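Local coordinates for uncharacterized lipoprotein GfcB (Escherichia coli K12, PDB 2IN5), which is of unknown function but, as a membrane lipoprotein of the group 4 capsule family, probably takes part in capsular polysaccharide production or export, at residues I113-D118 against R122-S127. Numbering follows the deposited sequence.
Sequences ILWSED and RSATLS
Arg122 pairs with Trp115 through both of its backbone polar groups: its N donates to Trp115 O at 2.8 Å, and its O accepts from Trp115 N in a bond of 2.9 Å. Leu114 CD1 comes within 3.2 Å of the same Arg122 O, and Leu114 CA makes a CA-H...O contact with it. On the other face of the strands, Arg122 CB sits above the six-membered ring of Trp115, 3.7 Å from its centroid, a CH-pi contact only 14° off the ring normal. With CG of Trp115 between the backbone N and the carbonyl carbon (chi1 80°), the indole lies against the neighbouring strand, while the arginine chain bends at chi2 and carries its guanidinium away. The ring is also held from within its own segment: NE1 donates to Glu117 OE2 at 3.0 Å, reaching the carboxylate from above its plane. An alanine in place of Trp115 would probably take away the aromatic face under Arg122 CB and leave the Glu117 carboxylate without its indole donor and freer to turn. Ser123 faces Leu114 as a non-hydrogen-bonded pair, and its CA approaches Ile113 O in a CA-H...O contact. These pairings form the turn-proximal end of an antiparallel beta hairpin made by strands 108-117 and 120-140; strand 86-89 flanks the first strand on its other edge, where Leu114 bonds through its backbone to Leu87 and Glu88. Ala124 restores the hydrogen-bonded pattern: its N donates to Ile113 O and its O accepts from Ile113 N, and its backbone N lies at the edge of the Trp115 ring. Ala185 touches both Trp115 and Ala124. Further along, Leu126 sets CD1 against Ile113 CG1 at 3.5 Å, the two side chains crossing at about a right angle, and Val89 also packs on Ile113.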
loop_
_atom_site.group_PDB
_atom_site.type_symbol
_atom_site.label_atom_id
_atom_site.label_comp_id
_atom_site.label_asym_id
_atom_site.label_seq_id
_atom_site.Cartn_x
_atom_site.Cartn_y
_atom_site.Cartn_z
ATOM N N ILE A 113 -3.587 1.612 -22.134
ATOM C CA ILE A 113 -3.052 0.664 -21.162
ATOM C C ILE A 113 -1.627 0.329 -21.560
ATOM O O ILE A 113 -1.251 0.440 -22.730
ATOM C CB ILE A 113 -3.884 -0.675 -21.078
ATOM C CG1 ILE A 113 -3.949 -1.358 -22.440
ATOM C CG2 ILE A 113 -5.312 -0.396 -20.597
ATOM C CD1 ILE A 113 -4.612 -2.697 -22.380
ATOM N N LEU A 114 -0.839 -0.074 -20.570
ATOM C CA LEU A 114 0.551 -0.450 -20.774
ATOM C C LEU A 114 0.761 -1.769 -20.064
ATOM O O LEU A 114 0.565 -1.849 -18.857
ATOM C CB LEU A 114 1.478 0.600 -20.159
ATOM C CG LEU A 114 2.991 0.350 -20.242
ATOM C CD1 LEU A 114 3.445 0.260 -21.687
ATOM C CD2 LEU A 114 3.704 1.458 -19.518
ATOM N N TRP A 115 1.157 -2.805 -20.787
ATOM C CA TRP A 115 1.371 -4.087 -20.132
ATOM C C TRP A 115 2.601 -4.813 -20.692
ATOM O O TRP A 115 3.018 -4.561 -21.821
ATOM C CB TRP A 115 0.107 -4.937 -20.280
ATOM C CG TRP A 115 -0.057 -5.620 -21.600
ATOM C CD1 TRP A 115 0.238 -6.921 -21.882
ATOM C CD2 TRP A 115 -0.551 -5.047 -22.819
ATOM N NE1 TRP A 115 -0.042 -7.198 -23.200
ATOM C CE2 TRP A 115 -0.530 -6.068 -23.798
ATOM C CE3 TRP A 115 -1.014 -3.772 -23.179
ATOM C CZ2 TRP A 115 -0.948 -5.858 -25.107
ATOM C CZ3 TRP A 115 -1.430 -3.559 -24.481
ATOM C CH2 TRP A 115 -1.395 -4.600 -25.433
ATOM N N SER A 116 3.197 -5.696 -19.900
ATOM C CA SER A 116 4.358 -6.432 -20.376
ATOM C C SER A 116 3.945 -7.820 -20.848
ATOM O O SER A 116 3.080 -8.459 -20.259
ATOM C CB SER A 116 5.418 -6.544 -19.282
ATOM O OG SER A 116 4.993 -7.341 -18.201
ATOM N N GLU A 117 4.567 -8.275 -21.927
ATOM C CA GLU A 117 4.276 -9.580 -22.495
ATOM C C GLU A 117 5.610 -10.223 -22.884
ATOM O O GLU A 117 6.240 -9.823 -23.864
ATOM C CB GLU A 117 3.368 -9.404 -23.716
ATOM C CG GLU A 117 2.688 -10.670 -24.207
ATOM C CD GLU A 117 1.438 -10.369 -25.012
ATOM O OE1 GLU A 117 0.809 -11.319 -25.533
ATOM O OE2 GLU A 117 1.076 -9.177 -25.118
ATOM N N ASP A 118 6.030 -11.216 -22.101
ATOM C CA ASP A 118 7.302 -11.906 -22.320
ATOM C C ASP A 118 8.422 -10.892 -22.118
ATOM O O ASP A 118 9.381 -10.835 -22.888
ATOM C CB ASP A 118 7.369 -12.499 -23.733
ATOM C CG ASP A 118 6.378 -13.638 -23.939
ATOM O OD1 ASP A 118 6.198 -14.073 -25.094
ATOM O OD2 ASP A 118 5.781 -14.103 -22.946
ATOM N N ARG A 122 4.144 -3.511 -24.214
ATOM C CA ARG A 122 3.107 -3.260 -25.219
ATOM C C ARG A 122 2.109 -2.231 -24.683
ATOM O O ARG A 122 2.015 -2.016 -23.480
ATOM C CB ARG A 122 2.384 -4.566 -25.555
ATOM C CG ARG A 122 3.241 -5.599 -26.290
ATOM C CD ARG A 122 3.544 -5.165 -27.729
ATOM N NE ARG A 122 4.428 -6.105 -28.415
ATOM C CZ ARG A 122 5.747 -6.173 -28.236
ATOM N NH1 ARG A 122 6.356 -5.345 -27.394
ATOM N NH2 ARG A 122 6.455 -7.084 -28.894
ATOM N N SER A 123 1.372 -1.581 -25.568
ATOM C CA SER A 123 0.404 -0.589 -25.122
ATOM C C SER A 123 -0.622 -0.357 -26.220
ATOM O O SER A 123 -0.372 -0.678 -27.376
ATOM C CB SER A 123 1.115 0.725 -24.764
ATOM O OG SER A 123 1.504 1.430 -25.924
ATOM N N ALA A 124 -1.785 0.178 -25.868
ATOM C CA ALA A 124 -2.813 0.419 -26.876
ATOM C C ALA A 124 -3.900 1.372 -26.395
ATOM O O ALA A 124 -4.047 1.604 -25.201
ATOM C CB ALA A 124 -3.430 -0.905 -27.313
ATOM N N THR A 125 -4.649 1.937 -27.333
ATOM C CA THR A 125 -5.712 2.856 -26.973
ATOM C C THR A 125 -7.039 2.125 -27.036
ATOM O O THR A 125 -7.464 1.667 -28.100
ATOM C CB THR A 125 -5.737 4.071 -27.902
ATOM O OG1 THR A 125 -4.485 4.758 -27.805
ATOM C CG2 THR A 125 -6.858 5.030 -27.496
ATOM N N LEU A 126 -7.683 2.010 -25.878
ATOM C CA LEU A 126 -8.949 1.307 -25.774
ATOM C C LEU A 126 -10.149 2.209 -25.595
ATOM O O LEU A 126 -10.137 3.163 -24.810
ATOM C CB LEU A 126 -8.919 0.322 -24.605
ATOM C CG LEU A 126 -8.029 -0.918 -24.666
ATOM C CD1 LEU A 126 -6.567 -0.522 -24.675
ATOM C CD2 LEU A 126 -8.326 -1.786 -23.457
ATOM N N SER A 127 -11.195 1.880 -26.332
ATOM C CA SER A 127 -12.444 2.610 -26.260
ATOM C C SER A 127 -13.544 1.565 -26.134
ATOM O O SER A 127 -13.593 0.607 -26.906
ATOM C CB SER A 127 -12.636 3.458 -27.520
ATOM O OG SER A 127 -12.464 2.674 -28.686
#